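Local atomic coordinates of Agap007691-pb (Anopheles gambiae, PDB entry 5C98), a protein that is a serpin that probably inhibits serine proteases, although its actual role in the mosquito is unknown. Residues Phe29-Asp34 against Leu293-Tyr298. Numbering follows the deposited sequence.
Sequences FKACYD and LGKLGY
The flat carbonyl group of Ala31 is met in its own plane by the ammonium of Lys295, which sits on an oxygen lone pair. Two rings are packed within their own segments, away from this bond. Tyr298 has Leu296 O over the centre of one face, 3.8 Å above the plane. Phe29 has Tyr33 CB over one face, offset toward the rim.

In this serpin fold the contact joins the C-terminal ends of helix 15-32 and helix 289-295 at the surface. The second helix closes with a Schellman motif. Gly297 takes a positive phi of 96°. Tyr298 N bonds back to Leu293 O at 2.8 Å, and Gly297 N to Gly294 O at 3.0 Å.

The contact also has a small apolar touch. Ala31 CB points at the other segment and packs on Leu296 CD2 at 3.9 Å. Leu296 also rests on Phe24 and Tyr28 of helix 15-32. Away from the contact, Lys30 NZ bonds to the carbonyls of Asn255 and Ile257.

The Lys295 chain bends at chi3 (67°) and is otherwise extended beyond CB. Lys295 CE passes 3.4 Å from Ala31 O. The hydrogen bond from Lys295 NZ to Ala31 O is 2.7 Å long, with a C=O...N angle of 137°.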
loop_
_atom_site.group_PDB
_atom_site.type_symbol
_atom_site.label_atom_id
_atom_site.label_comp_id
_atom_site.label_asym_id
_atom_site.label_seq_id
_atom_site.Cartn_x
_atom_site.Cartn_y
_atom_site.Cartn_z
ATOM N N PHE A 29 3.870 -7.261 4.637
ATOM C CA PHE A 29 3.511 -6.428 5.781
ATOM C C PHE A 29 4.225 -6.882 7.048
ATOM O O PHE A 29 4.692 -6.047 7.822
ATOM C CB PHE A 29 1.995 -6.386 5.985
ATOM C CG PHE A 29 1.575 -5.439 7.067
ATOM C CD1 PHE A 29 1.934 -4.108 7.009
ATOM C CD2 PHE A 29 0.874 -5.871 8.164
ATOM C CE1 PHE A 29 1.585 -3.230 8.010
ATOM C CE2 PHE A 29 0.517 -4.960 9.146
ATOM C CZ PHE A 29 0.885 -3.666 9.048
ATOM N N LYS A 30 4.326 -8.193 7.273
ATOM C CA LYS A 30 5.063 -8.680 8.437
ATOM C C LYS A 30 6.509 -8.228 8.400
ATOM O O LYS A 30 7.119 -8.004 9.448
ATOM C CB LYS A 30 5.036 -10.216 8.491
ATOM C CG LYS A 30 3.702 -10.744 8.854
ATOM C CD LYS A 30 3.597 -12.254 8.701
ATOM C CE LYS A 30 2.129 -12.590 8.515
ATOM N NZ LYS A 30 1.897 -14.007 8.771
ATOM N N ALA A 31 7.090 -8.123 7.210
ATOM C CA ALA A 31 8.482 -7.709 7.086
ATOM C C ALA A 31 8.668 -6.220 7.309
ATOM O O ALA A 31 9.778 -5.802 7.652
ATOM C CB ALA A 31 9.008 -8.064 5.690
ATOM N N CYS A 32 7.640 -5.393 7.111
ATOM C CA CYS A 32 7.818 -3.966 7.363
ATOM C C CYS A 32 7.112 -3.442 8.609
ATOM O O CYS A 32 7.435 -2.334 9.053
ATOM C CB CYS A 32 7.497 -3.122 6.123
ATOM S SG CYS A 32 5.855 -3.236 5.525
ATOM N N TYR A 33 6.219 -4.213 9.228
ATOM C CA TYR A 33 5.515 -3.737 10.409
ATOM C C TYR A 33 6.509 -3.405 11.500
ATOM O O TYR A 33 7.445 -4.164 11.763
ATOM C CB TYR A 33 4.561 -4.808 10.925
ATOM C CG TYR A 33 3.948 -4.550 12.267
ATOM C CD1 TYR A 33 3.009 -3.548 12.445
ATOM C CD2 TYR A 33 4.275 -5.338 13.358
ATOM C CE1 TYR A 33 2.446 -3.328 13.676
ATOM C CE2 TYR A 33 3.705 -5.150 14.576
ATOM C CZ TYR A 33 2.768 -4.149 14.750
ATOM O OH TYR A 33 2.201 -3.964 15.994
ATOM N N ASP A 34 6.292 -2.259 12.142
ATOM C CA ASP A 34 7.050 -1.831 13.311
ATOM C C ASP A 34 6.002 -1.394 14.324
ATOM O O ASP A 34 5.232 -0.462 14.052
ATOM C CB ASP A 34 7.987 -0.689 12.931
ATOM C CG ASP A 34 8.789 -0.145 14.111
ATOM O OD1 ASP A 34 8.430 -0.339 15.307
ATOM O OD2 ASP A 34 9.819 0.498 13.820
ATOM N N LEU A 293 11.641 -5.736 0.178
ATOM C CA LEU A 293 11.874 -6.844 -0.741
ATOM C C LEU A 293 13.211 -7.517 -0.464
ATOM O O LEU A 293 13.334 -8.741 -0.579
ATOM C CB LEU A 293 11.792 -6.345 -2.188
ATOM C CG LEU A 293 10.393 -5.957 -2.659
ATOM C CD1 LEU A 293 10.489 -5.239 -3.983
ATOM C CD2 LEU A 293 9.475 -7.168 -2.785
ATOM N N GLY A 294 14.222 -6.737 -0.087
ATOM C CA GLY A 294 15.491 -7.329 0.314
ATOM C C GLY A 294 15.331 -8.277 1.487
ATOM O O GLY A 294 15.857 -9.393 1.475
ATOM N N LYS A 295 14.566 -7.854 2.505
ATOM C CA LYS A 295 14.298 -8.692 3.676
ATOM C C LYS A 295 13.575 -9.989 3.307
ATOM O O LYS A 295 13.746 -11.016 3.979
ATOM C CB LYS A 295 13.423 -7.935 4.682
ATOM C CG LYS A 295 14.102 -6.865 5.514
ATOM C CD LYS A 295 13.163 -6.330 6.621
ATOM C CE LYS A 295 12.838 -7.385 7.683
ATOM N NZ LYS A 295 12.018 -6.845 8.821
ATOM N N LEU A 296 12.723 -9.950 2.291
ATOM C CA LEU A 296 11.988 -11.123 1.837
ATOM C C LEU A 296 12.810 -12.041 0.937
ATOM O O LEU A 296 12.309 -13.107 0.564
ATOM C CB LEU A 296 10.754 -10.690 1.065
ATOM C CG LEU A 296 9.671 -9.910 1.831
ATOM C CD1 LEU A 296 8.582 -9.424 0.925
ATOM C CD2 LEU A 296 9.084 -10.776 2.934
ATOM N N GLY A 297 14.029 -11.656 0.563
ATOM C CA GLY A 297 14.870 -12.458 -0.313
ATOM C C GLY A 297 14.807 -12.086 -1.773
ATOM O O GLY A 297 15.332 -12.829 -2.612
ATOM N N TYR A 298 14.190 -10.966 -2.109
ATOM C CA TYR A 298 13.997 -10.563 -3.490
ATOM C C TYR A 298 14.764 -9.286 -3.785
ATOM O O TYR A 298 14.300 -8.409 -4.514
ATOM C CB TYR A 298 12.518 -10.370 -3.781
ATOM C CG TYR A 298 11.661 -11.523 -3.379
ATOM C CD1 TYR A 298 11.947 -12.812 -3.814
ATOM C CD2 TYR A 298 10.555 -11.330 -2.578
ATOM C CE1 TYR A 298 11.148 -13.874 -3.450
ATOM C CE2 TYR A 298 9.748 -12.385 -2.207
ATOM C CZ TYR A 298 10.047 -13.651 -2.654
ATOM O OH TYR A 298 9.251 -14.713 -2.282
#